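Local coordinates for protein CTP:phosphocholine Cytidylyltransferase (Streptococcus pneumoniae, PDB 1JYK) that transfers a cytidylyl group from CTP to phosphocholine, the reaction that makes CDP-choline in Streptococcus pneumoniae, at residues A[27-33]-A[73-79]; A[44-50]-A[80-85]; A[141-147]-A[223-229]; A[192-196]-A[218-222]. All blocks are in the same frame, centred on the assembly; numbering follows the deposited sequence.

Contact 1: A[27-33]-A[73-79]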
# COMPACT_ATOMS: atom_id res chain seq x y z
N LYS A 27 -3.00 7.28 -11.14
CA LYS A 27 -3.90 6.18 -10.82
C LYS A 27 -3.58 5.66 -9.44
O LYS A 27 -2.76 6.23 -8.72
CB LYS A 27 -3.76 5.05 -11.84
CG LYS A 27 -3.39 5.50 -13.23
CD LYS A 27 -2.78 4.36 -14.04
CE LYS A 27 -1.28 4.25 -13.82
NZ LYS A 27 -0.56 5.48 -14.25
N ALA A 28 -4.21 4.55 -9.08
CA ALA A 28 -3.96 3.95 -7.78
C ALA A 28 -4.02 2.43 -7.85
O ALA A 28 -4.86 1.86 -8.54
CB ALA A 28 -4.97 4.46 -6.76
N ILE A 29 -3.12 1.79 -7.12
CA ILE A 29 -3.04 0.34 -7.03
C ILE A 29 -3.28 0.01 -5.56
O ILE A 29 -2.59 0.53 -4.69
CB ILE A 29 -1.64 -0.18 -7.45
CG1 ILE A 29 -1.41 0.05 -8.94
CG2 ILE A 29 -1.50 -1.65 -7.10
CD1 ILE A 29 0.06 0.17 -9.33
N ILE A 30 -4.28 -0.83 -5.29
CA ILE A 30 -4.58 -1.21 -3.92
C ILE A 30 -4.24 -2.69 -3.74
O ILE A 30 -4.72 -3.56 -4.47
CB ILE A 30 -6.08 -0.98 -3.58
CG1 ILE A 30 -6.45 0.48 -3.87
CG2 ILE A 30 -6.35 -1.32 -2.12
CD1 ILE A 30 -7.90 0.83 -3.56
N LEU A 31 -3.37 -2.96 -2.76
CA LEU A 31 -2.94 -4.33 -2.49
C LEU A 31 -3.91 -5.00 -1.52
O LEU A 31 -3.89 -4.72 -0.32
CB LEU A 31 -1.52 -4.31 -1.91
CG LEU A 31 -0.47 -3.55 -2.73
CD1 LEU A 31 0.86 -3.53 -1.97
CD2 LEU A 31 -0.30 -4.20 -4.08
N ALA A 32 -4.75 -5.88 -2.05
CA ALA A 32 -5.75 -6.57 -1.23
C ALA A 32 -5.84 -8.08 -1.50
O ALA A 32 -6.90 -8.67 -1.32
CB ALA A 32 -7.12 -5.92 -1.47
N ALA A 33 -4.73 -8.71 -1.88
CA ALA A 33 -4.75 -10.15 -2.18
C ALA A 33 -4.40 -11.10 -1.03
O ALA A 33 -4.82 -12.26 -1.04
CB ALA A 33 -3.84 -10.43 -3.37
N ASP A 73 -8.82 5.90 -11.95
CA ASP A 73 -8.24 4.72 -12.55
C ASP A 73 -7.68 3.94 -11.37
O ASP A 73 -6.54 4.17 -10.94
CB ASP A 73 -7.12 5.09 -13.52
CG ASP A 73 -6.49 3.88 -14.18
OD1 ASP A 73 -6.91 2.74 -13.87
OD2 ASP A 73 -5.58 4.05 -15.00
N ILE A 74 -8.50 3.04 -10.85
CA ILE A 74 -8.14 2.24 -9.68
C ILE A 74 -8.06 0.75 -9.99
O ILE A 74 -9.00 0.15 -10.51
CB ILE A 74 -9.16 2.50 -8.54
CG1 ILE A 74 -9.15 3.99 -8.19
CG2 ILE A 74 -8.83 1.64 -7.32
CD1 ILE A 74 -10.37 4.44 -7.43
N ILE A 75 -6.92 0.16 -9.65
CA ILE A 75 -6.66 -1.26 -9.86
C ILE A 75 -6.50 -1.93 -8.50
O ILE A 75 -5.72 -1.48 -7.66
CB ILE A 75 -5.37 -1.48 -10.68
CG1 ILE A 75 -5.45 -0.71 -12.01
CG2 ILE A 75 -5.16 -2.97 -10.95
CD1 ILE A 75 -4.14 -0.66 -12.78
N ILE A 76 -7.26 -3.00 -8.27
CA ILE A 76 -7.17 -3.71 -7.01
C ILE A 76 -6.63 -5.11 -7.22
O ILE A 76 -7.16 -5.87 -8.03
CB ILE A 76 -8.56 -3.80 -6.33
CG1 ILE A 76 -9.18 -2.41 -6.23
CG2 ILE A 76 -8.42 -4.43 -4.95
CD1 ILE A 76 -10.55 -2.41 -5.59
N ILE A 77 -5.55 -5.44 -6.51
CA ILE A 77 -4.96 -6.76 -6.60
C ILE A 77 -5.73 -7.66 -5.62
O ILE A 77 -5.70 -7.42 -4.41
CB ILE A 77 -3.46 -6.76 -6.22
CG1 ILE A 77 -2.72 -5.66 -6.98
CG2 ILE A 77 -2.86 -8.13 -6.52
CD1 ILE A 77 -2.98 -5.65 -8.47
N VAL A 78 -6.40 -8.67 -6.14
CA VAL A 78 -7.18 -9.58 -5.30
C VAL A 78 -6.63 -11.00 -5.38
O VAL A 78 -5.91 -11.35 -6.33
CB VAL A 78 -8.69 -9.59 -5.72
CG1 VAL A 78 -9.26 -8.19 -5.63
CG2 VAL A 78 -8.86 -10.15 -7.13
N GLY A 79 -6.96 -11.81 -4.39
CA GLY A 79 -6.51 -13.19 -4.36
C GLY A 79 -7.38 -14.00 -3.42
O GLY A 79 -8.30 -14.71 -3.86
O HOH W 1 -8.34 -10.84 -2.25

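Contact 2: A[44-50]-A[80-85]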
# COMPACT_ATOMS: atom_id res chain seq x y z
N GLU A 44 -11.22 -14.88 8.66
CA GLU A 44 -11.51 -16.29 8.45
C GLU A 44 -12.41 -16.48 7.22
O GLU A 44 -12.19 -17.41 6.43
CB GLU A 44 -12.19 -16.87 9.69
CG GLU A 44 -12.72 -18.26 9.47
CD GLU A 44 -13.11 -18.96 10.75
OE1 GLU A 44 -13.02 -20.21 10.78
OE2 GLU A 44 -13.49 -18.26 11.71
N ASN A 45 -13.40 -15.61 7.06
CA ASN A 45 -14.33 -15.70 5.93
C ASN A 45 -14.47 -14.38 5.20
O ASN A 45 -15.34 -14.24 4.34
CB ASN A 45 -15.71 -16.13 6.40
CG ASN A 45 -15.73 -17.54 6.93
OD1 ASN A 45 -15.26 -17.80 8.04
ND2 ASN A 45 -16.26 -18.46 6.14
N THR A 46 -13.64 -13.41 5.55
CA THR A 46 -13.69 -12.10 4.91
C THR A 46 -12.30 -11.62 4.59
O THR A 46 -11.41 -11.67 5.44
CB THR A 46 -14.33 -11.06 5.83
OG1 THR A 46 -15.62 -11.51 6.24
CG2 THR A 46 -14.46 -9.72 5.12
N PRO A 47 -12.07 -11.17 3.34
CA PRO A 47 -10.73 -10.69 3.01
C PRO A 47 -10.50 -9.42 3.84
O PRO A 47 -11.45 -8.67 4.10
CB PRO A 47 -10.80 -10.42 1.51
CG PRO A 47 -12.26 -10.26 1.21
CD PRO A 47 -12.99 -11.11 2.20
N LYS A 48 -9.28 -9.17 4.28
CA LYS A 48 -9.04 -8.01 5.11
C LYS A 48 -9.46 -6.67 4.51
O LYS A 48 -9.86 -5.76 5.24
CB LYS A 48 -7.58 -7.96 5.58
CG LYS A 48 -6.57 -7.66 4.52
CD LYS A 48 -5.17 -7.92 5.04
CE LYS A 48 -4.13 -7.60 3.98
NZ LYS A 48 -2.79 -7.39 4.59
N ALA A 49 -9.39 -6.53 3.19
CA ALA A 49 -9.78 -5.28 2.54
C ALA A 49 -11.27 -5.03 2.67
O ALA A 49 -11.74 -3.89 2.54
CB ALA A 49 -9.38 -5.29 1.06
N LEU A 50 -12.02 -6.10 2.93
CA LEU A 50 -13.47 -5.98 3.05
C LEU A 50 -14.00 -6.07 4.49
O LEU A 50 -15.22 -6.13 4.71
CB LEU A 50 -14.15 -7.02 2.15
CG LEU A 50 -13.85 -6.86 0.65
CD1 LEU A 50 -14.63 -7.90 -0.13
CD2 LEU A 50 -14.21 -5.46 0.17
N TYR A 80 -7.11 -13.88 -2.13
CA TYR A 80 -7.86 -14.57 -1.09
C TYR A 80 -9.32 -14.09 -1.10
O TYR A 80 -9.57 -12.89 -0.97
CB TYR A 80 -7.21 -14.28 0.26
CG TYR A 80 -7.92 -14.90 1.44
CD1 TYR A 80 -8.41 -14.11 2.48
CD2 TYR A 80 -8.08 -16.28 1.53
CE1 TYR A 80 -9.05 -14.68 3.58
CE2 TYR A 80 -8.71 -16.86 2.62
CZ TYR A 80 -9.19 -16.05 3.64
OH TYR A 80 -9.83 -16.62 4.72
N LEU A 81 -10.26 -15.02 -1.25
CA LEU A 81 -11.70 -14.71 -1.29
C LEU A 81 -12.04 -13.59 -2.28
O LEU A 81 -12.92 -12.75 -2.03
CB LEU A 81 -12.20 -14.33 0.12
CG LEU A 81 -11.93 -15.35 1.25
CD1 LEU A 81 -12.38 -14.78 2.58
CD2 LEU A 81 -12.66 -16.65 0.95
N LYS A 82 -11.35 -13.59 -3.42
CA LYS A 82 -11.53 -12.57 -4.44
C LYS A 82 -12.96 -12.33 -4.93
O LYS A 82 -13.30 -11.21 -5.33
CB LYS A 82 -10.62 -12.85 -5.63
CG LYS A 82 -11.02 -14.07 -6.43
CD LYS A 82 -10.07 -14.27 -7.60
CE LYS A 82 -10.54 -15.39 -8.50
NZ LYS A 82 -10.58 -16.67 -7.75
N GLU A 83 -13.80 -13.36 -4.90
CA GLU A 83 -15.17 -13.22 -5.38
C GLU A 83 -15.98 -12.18 -4.59
O GLU A 83 -17.00 -11.68 -5.07
CB GLU A 83 -15.89 -14.58 -5.37
CG GLU A 83 -16.02 -15.23 -4.00
CD GLU A 83 -14.75 -15.96 -3.55
OE1 GLU A 83 -13.83 -16.16 -4.38
OE2 GLU A 83 -14.69 -16.33 -2.36
N GLN A 84 -15.53 -11.85 -3.39
CA GLN A 84 -16.24 -10.86 -2.59
C GLN A 84 -16.00 -9.45 -3.09
O GLN A 84 -16.72 -8.52 -2.73
CB GLN A 84 -15.85 -10.99 -1.11
CG GLN A 84 -16.36 -12.29 -0.47
CD GLN A 84 -16.17 -12.35 1.03
OE1 GLN A 84 -16.27 -11.34 1.73
NE2 GLN A 84 -15.90 -13.55 1.54
N PHE A 85 -14.99 -9.28 -3.94
CA PHE A 85 -14.64 -7.97 -4.51
C PHE A 85 -15.39 -7.62 -5.80
O PHE A 85 -15.40 -6.46 -6.21
CB PHE A 85 -13.14 -7.91 -4.82
CG PHE A 85 -12.25 -7.88 -3.61
CD1 PHE A 85 -11.75 -6.68 -3.12
CD2 PHE A 85 -11.89 -9.06 -2.97
CE1 PHE A 85 -10.91 -6.65 -2.00
CE2 PHE A 85 -11.05 -9.05 -1.86
CZ PHE A 85 -10.55 -7.84 -1.38
O HOH W 2 -17.33 -11.78 4.26

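Contact 3: A[141-147]-A[223-229]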
# COMPACT_ATOMS: atom_id res chain seq x y z
N ARG A 141 6.58 14.06 -7.71
CA ARG A 141 7.73 13.26 -7.35
C ARG A 141 7.31 12.09 -6.48
O ARG A 141 6.29 12.15 -5.80
CB ARG A 141 8.77 14.10 -6.61
CG ARG A 141 8.38 14.47 -5.20
CD ARG A 141 9.09 15.72 -4.74
NE ARG A 141 8.99 15.91 -3.30
CZ ARG A 141 9.77 16.73 -2.59
NH1 ARG A 141 10.71 17.43 -3.20
NH2 ARG A 141 9.62 16.83 -1.28
N SER A 142 8.10 11.01 -6.53
CA SER A 142 7.81 9.81 -5.74
C SER A 142 7.78 10.21 -4.27
O SER A 142 8.68 10.89 -3.78
CB SER A 142 8.88 8.75 -6.00
OG SER A 142 8.91 8.42 -7.38
N THR A 143 6.73 9.76 -3.58
CA THR A 143 6.54 10.13 -2.18
C THR A 143 6.06 9.00 -1.28
O THR A 143 5.25 8.16 -1.69
CB THR A 143 5.49 11.27 -2.07
OG1 THR A 143 5.91 12.38 -2.87
CG2 THR A 143 5.32 11.71 -0.63
N TYR A 144 6.56 9.00 -0.05
CA TYR A 144 6.14 8.06 0.96
C TYR A 144 5.36 8.92 1.94
O TYR A 144 5.92 9.89 2.47
CB TYR A 144 7.33 7.46 1.70
CG TYR A 144 7.89 6.20 1.10
CD1 TYR A 144 7.12 5.04 1.01
CD2 TYR A 144 9.19 6.17 0.60
CE1 TYR A 144 7.64 3.88 0.45
CE2 TYR A 144 9.71 5.01 0.04
CZ TYR A 144 8.94 3.87 -0.03
OH TYR A 144 9.47 2.73 -0.58
N PHE A 145 4.08 8.61 2.17
CA PHE A 145 3.30 9.36 3.14
C PHE A 145 3.54 8.58 4.43
O PHE A 145 3.05 7.46 4.58
CB PHE A 145 1.83 9.38 2.74
CG PHE A 145 1.58 10.19 1.51
CD1 PHE A 145 1.09 11.50 1.60
CD2 PHE A 145 1.88 9.68 0.25
CE1 PHE A 145 0.92 12.28 0.46
CE2 PHE A 145 1.71 10.46 -0.90
CZ PHE A 145 1.23 11.77 -0.79
N SER A 146 4.32 9.17 5.33
CA SER A 146 4.73 8.52 6.57
C SER A 146 4.26 9.06 7.92
O SER A 146 4.34 10.26 8.17
CB SER A 146 6.26 8.46 6.59
OG SER A 146 6.73 7.87 7.78
N VAL A 147 3.80 8.16 8.78
CA VAL A 147 3.38 8.54 10.12
C VAL A 147 4.49 8.08 11.06
O VAL A 147 5.22 7.13 10.76
CB VAL A 147 2.05 7.84 10.55
CG1 VAL A 147 0.87 8.40 9.76
CG2 VAL A 147 2.17 6.34 10.37
N ASP A 223 15.00 8.44 -6.48
CA ASP A 223 14.72 9.73 -5.86
C ASP A 223 13.30 9.64 -5.29
O ASP A 223 12.32 9.69 -6.05
CB ASP A 223 14.80 10.86 -6.88
CG ASP A 223 16.21 11.09 -7.39
OD1 ASP A 223 17.18 10.66 -6.72
OD2 ASP A 223 16.36 11.70 -8.47
N VAL A 224 13.21 9.49 -3.98
CA VAL A 224 11.92 9.39 -3.30
C VAL A 224 11.92 10.37 -2.13
O VAL A 224 12.95 10.57 -1.48
CB VAL A 224 11.68 7.97 -2.74
CG1 VAL A 224 10.17 7.76 -2.51
CG2 VAL A 224 12.25 6.93 -3.71
N TYR A 225 10.77 10.96 -1.87
CA TYR A 225 10.68 11.93 -0.80
C TYR A 225 9.67 11.53 0.26
O TYR A 225 8.84 10.67 0.04
CB TYR A 225 10.33 13.29 -1.39
CG TYR A 225 11.42 13.77 -2.32
CD1 TYR A 225 11.52 13.27 -3.62
CD2 TYR A 225 12.37 14.69 -1.88
CE1 TYR A 225 12.54 13.68 -4.46
CE2 TYR A 225 13.40 15.10 -2.71
CZ TYR A 225 13.48 14.59 -4.00
OH TYR A 225 14.49 15.02 -4.82
N VAL A 226 9.77 12.17 1.42
CA VAL A 226 8.89 11.87 2.53
C VAL A 226 7.89 12.99 2.80
O VAL A 226 8.26 14.17 2.85
CB VAL A 226 9.71 11.62 3.82
CG1 VAL A 226 8.78 11.29 4.98
CG2 VAL A 226 10.68 10.47 3.60
N GLU A 227 6.63 12.61 2.94
CA GLU A 227 5.57 13.55 3.26
C GLU A 227 5.16 13.16 4.68
O GLU A 227 4.49 12.15 4.88
CB GLU A 227 4.39 13.38 2.30
CG GLU A 227 3.16 14.22 2.65
CD GLU A 227 3.38 15.71 2.45
OE1 GLU A 227 4.24 16.09 1.63
OE2 GLU A 227 2.67 16.49 3.12
N GLU A 228 5.60 13.96 5.65
CA GLU A 228 5.31 13.68 7.05
C GLU A 228 3.83 13.86 7.38
O GLU A 228 3.29 14.96 7.26
CB GLU A 228 6.15 14.58 7.94
CG GLU A 228 7.65 14.41 7.71
CD GLU A 228 8.49 15.17 8.72
OE1 GLU A 228 8.05 16.26 9.15
OE2 GLU A 228 9.58 14.68 9.09
N LEU A 229 3.19 12.77 7.80
CA LEU A 229 1.78 12.80 8.15
C LEU A 229 1.59 12.97 9.65
O LEU A 229 2.43 12.55 10.45
CB LEU A 229 1.10 11.50 7.72
CG LEU A 229 0.93 11.20 6.23
CD1 LEU A 229 0.24 9.85 6.07
CD2 LEU A 229 0.10 12.28 5.58
O HOH W 3 7.22 15.39 0.22

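Contact 4: A[192-196]-A[218-222]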
# COMPACT_ATOMS: atom_id res chain seq x y z
N LYS A 192 12.63 2.77 -13.28
CA LYS A 192 13.77 2.13 -12.64
C LYS A 192 13.31 0.94 -11.82
O LYS A 192 13.91 -0.13 -11.86
CB LYS A 192 14.51 3.13 -11.74
CG LYS A 192 15.24 4.22 -12.50
CD LYS A 192 16.20 4.98 -11.60
CE LYS A 192 17.50 5.26 -12.32
NZ LYS A 192 18.32 6.26 -11.58
N ILE A 193 12.23 1.13 -11.06
CA ILE A 193 11.71 0.05 -10.23
C ILE A 193 11.26 -1.16 -11.07
O ILE A 193 11.45 -2.30 -10.65
CB ILE A 193 10.55 0.56 -9.35
CG1 ILE A 193 11.10 1.46 -8.25
CG2 ILE A 193 9.78 -0.61 -8.73
CD1 ILE A 193 10.06 2.36 -7.59
N VAL A 194 10.67 -0.92 -12.24
CA VAL A 194 10.22 -2.03 -13.07
C VAL A 194 11.42 -2.86 -13.53
O VAL A 194 11.36 -4.09 -13.58
CB VAL A 194 9.42 -1.55 -14.31
CG1 VAL A 194 9.19 -2.71 -15.27
CG2 VAL A 194 8.08 -0.96 -13.87
N SER A 195 12.52 -2.18 -13.85
CA SER A 195 13.71 -2.89 -14.28
C SER A 195 14.24 -3.75 -13.12
O SER A 195 14.71 -4.87 -13.33
CB SER A 195 14.78 -1.89 -14.74
OG SER A 195 15.46 -1.33 -13.64
N PHE A 196 14.14 -3.23 -11.90
CA PHE A 196 14.58 -3.97 -10.72
C PHE A 196 13.64 -5.15 -10.50
O PHE A 196 14.07 -6.23 -10.09
CB PHE A 196 14.56 -3.08 -9.47
CG PHE A 196 15.45 -1.87 -9.56
CD1 PHE A 196 15.12 -0.70 -8.88
CD2 PHE A 196 16.61 -1.89 -10.33
CE1 PHE A 196 15.93 0.43 -8.96
CE2 PHE A 196 17.42 -0.77 -10.42
CZ PHE A 196 17.08 0.40 -9.73
N ASN A 218 17.47 -0.75 -3.58
CA ASN A 218 18.03 0.02 -4.70
C ASN A 218 17.88 1.51 -4.43
O ASN A 218 17.96 2.32 -5.35
CB ASN A 218 17.30 -0.33 -6.00
CG ASN A 218 17.34 -1.82 -6.32
OD1 ASN A 218 18.31 -2.32 -6.88
ND2 ASN A 218 16.27 -2.53 -5.97
N ILE A 219 17.67 1.87 -3.17
CA ILE A 219 17.45 3.26 -2.78
C ILE A 219 18.45 4.26 -3.35
O ILE A 219 18.08 5.38 -3.71
CB ILE A 219 17.40 3.37 -1.23
CG1 ILE A 219 16.87 4.75 -0.82
CG2 ILE A 219 18.77 3.10 -0.64
CD1 ILE A 219 15.57 5.13 -1.49
N LYS A 220 19.71 3.87 -3.44
CA LYS A 220 20.77 4.74 -3.96
C LYS A 220 20.55 5.14 -5.42
O LYS A 220 21.17 6.09 -5.90
CB LYS A 220 22.13 4.05 -3.81
CG LYS A 220 22.10 2.73 -3.03
CD LYS A 220 21.17 1.70 -3.67
CE LYS A 220 20.96 0.45 -2.80
NZ LYS A 220 20.82 0.72 -1.35
N GLU A 221 19.66 4.44 -6.11
CA GLU A 221 19.37 4.74 -7.52
C GLU A 221 18.05 5.48 -7.71
O GLU A 221 17.73 5.89 -8.82
CB GLU A 221 19.31 3.46 -8.34
CG GLU A 221 20.38 2.46 -8.02
CD GLU A 221 21.73 2.92 -8.50
OE1 GLU A 221 21.77 3.57 -9.57
OE2 GLU A 221 22.73 2.65 -7.80
N LEU A 222 17.29 5.64 -6.63
CA LEU A 222 15.99 6.27 -6.73
C LEU A 222 15.86 7.57 -5.97
O LEU A 222 16.51 7.79 -4.96
CB LEU A 222 14.91 5.29 -6.26
CG LEU A 222 14.96 3.89 -6.88
CD1 LEU A 222 14.12 2.92 -6.04
CD2 LEU A 222 14.47 3.95 -8.31

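Contact 1: A[27-33]-A[73-79]
With chi1 at -50°, Ile77 sets its CG1 branch anti to its carbonyl carbon and beside its backbone N, where CG1 comes 4.0 Å from Leu31 CD2 and 4.2 Å from Ile29 CG2. The same chi1 sends the CG2 branch the other way, to Ala33 CB. Both Leu31 and Ile29 lie side by side with Ile77 and point the same way. On the reverse face of the sheet, Ile30 CD1 meets Ile74 CG2 at 4.0 Å, and Ala32 CB touches Ile76 CG2. Five backbone hydrogen bonds hold the pair in parallel register, Ile30 N to Ile75 O being the shortest at 2.8 Å; the strand axes diverge by 16°. With helix 58-68 covering Ala28, Ile30 and Ile76, this is a beta-alpha-beta crossover of the Rossmann-like nucleotidyltransferase fold, and strand 27-32 leads into a glycine-rich loop that in relatives binds the nucleotide. Where the strands part, a water bridges Ala32 O (2.8 Å) and Gly79 N (2.7 Å). At the other end Lys27 lays its methylenes beside Asp73, while Lys27 NZ stands 5.3 Å from Asp73 OD2: the amine pairs with Glu23 and bonds to Ala119 O, and the carboxylate pairs with Arg25.

Contact 2: A[44-50]-A[80-85]
Tyr80 comes first: chi1 of 178° sets CG anti to the backbone N, and the ring reaches along the loop to bring OH within 3.0 Å of Glu44 O, which sits near the ring plane at the edge; the hydroxyl's hydrogen bond goes to Thr43 O just before. Leu81 follows, and its CG covers one face of the Tyr80 ring, while CD1 presses on the Asn45-Thr46 peptide and lies 3.7 Å from Pro47 CD. Gln84, at the end of the short 3-10 segment 82-84, extends its chain across Pro47 to the backbone of Asn45. There NE2 donates to Asn45 O over 2.9 Å at a nearly straight 167°, and the acceptor lies in the amide plane, which fixes the rotation of that amide. A water donates to both Gln84 OE1 (2.8 Å) and Asn45 O and accepts from Thr46 OG1. The loop 44-50 carries Pro47-Lys48, probably the Pro-Lys pair that ends the glycine-rich signature of this family; Lys48 turns away from this contact to a salt bridge with Asp127. At Phe85 the ring takes Leu50 CD1 over its centre in a CH-pi contact, 4.0 Å above the plane, Ala49 CB stands at the ring edge 3.7 Å from CE1, and Pro47 CG approaches CE2 obliquely at 3.5 Å. Ala32 of strand 27-32 packs against both Ala49 and Phe85.

Contact 3: A[141-147]-A[223-229]
Arg141 lays its guanidinium flat over the ring of Tyr225, with centres 3.7 Å apart and planes only 12° from parallel, a stacked cation-pi pair. Its CG takes the position between the backbone N and the carbonyl carbon (chi1 73°), and the chain then runs extended across the tyrosine at about a right angle, so that CD also sits over the ring face. In the guanidinium plane, NH2 donates to a water at 3.2 Å; this water makes weak bonds to Val226 O and Glu227 OE1. Farther along the same face, Thr143 CG2 meets Glu227 CB at 3.5 Å, and Glu227 CG lies 3.6 Å from Phe145 CD1, approaching the ring obliquely while the carboxylate leads away. Phe145 CB then packs on Leu229 CD1 at 3.7 Å. Strands 142-149 and 224-228 run parallel here, twisted by 32°, within the large mixed sheet of the nucleotidyltransferase fold; their five backbone bonds end with Leu229 N to Ser146 O at 2.8 Å. Strand 182-185 flanks 142-149 on its other edge in antiparallel fashion. On the reverse face the Tyr144 and Val224 side chains are set aslant, CD2 of the ring 3.6 Å from Val224 CG1, and Trp185 meets the Tyr144 ring edge to face. Two buried serines find polar partners there, Ser142 OG with Thr189 and the Asp186 amide, Ser146 OG with Ile178 O.

Contact 4: A[192-196]-A[218-222]
Phe196 and Asn218 lie against each other as a stacked pair, ring and amide planes 11° apart, with Asn218 CG 3.5 Å above the ring plane and offset toward its rim. Asn218 CB, 3.3 Å from Phe196 CE1, makes a CH-pi contact over the same face. Two other residues line the ring edge: Leu222 CD2, 3.9 Å from Phe196 CE1, and Glu221 CB near CZ. The leucine also serves the preceding helical turn, its CD2 packing on Lys192 CB at 3.5 Å and its CD1 on Ile193 CG1 at 4.0 Å. Beyond this apolar patch Lys192 stretches past Leu222 in the opposite direction, and a bend at chi3 (139°) helps carry NZ to Glu221 O, 2.8 Å away and in the carbonyl plane. The bond is to the backbone, since Glu221 OE1 remains 4.8 Å from NZ, although its probable negative charge may still help steady the amine. Lys192, Ile193 and Phe196 thus form one face of helix 187-201, an i, i+4 pair and its neighbour, set against a short 3-10 turn that leads into strand 224-228. A second shell helps to position the ring and the amide. Lys192 O lies over the other face of the Phe196 ring and accepts from both Phe196 N and Ser195 OG. Asn218 ND2 is held by Met214 O, which limits rotation of the stacked amide, while Asn218 O takes the amide of Glu221 to close the turn. Val215 of helix 213-216 touches both Ile193 and Leu222.

In the fold
Contacts 1 and 2 form one continuous region of the nucleotidyltransferase fold: their centres are 13 Å apart, their segments alternate along the chain, and loops 44-50 and 80-85 both follow strands of contact 1, with Val78 packed on Phe85. Contact 3 comes later, on the opposite side of the chain's centre and about 20 Å from contact 1 between centres, yet both belong to the same mixed sheet through strands 121-125 and 182-185. Contact 4 is nested within the loop that contact 3 closes, centres about 16 Å apart, and its turn 218-222 runs directly into strand 224-228. The probable nucleotide-binding end and this later part of the enzyme are therefore joined by a single sheet.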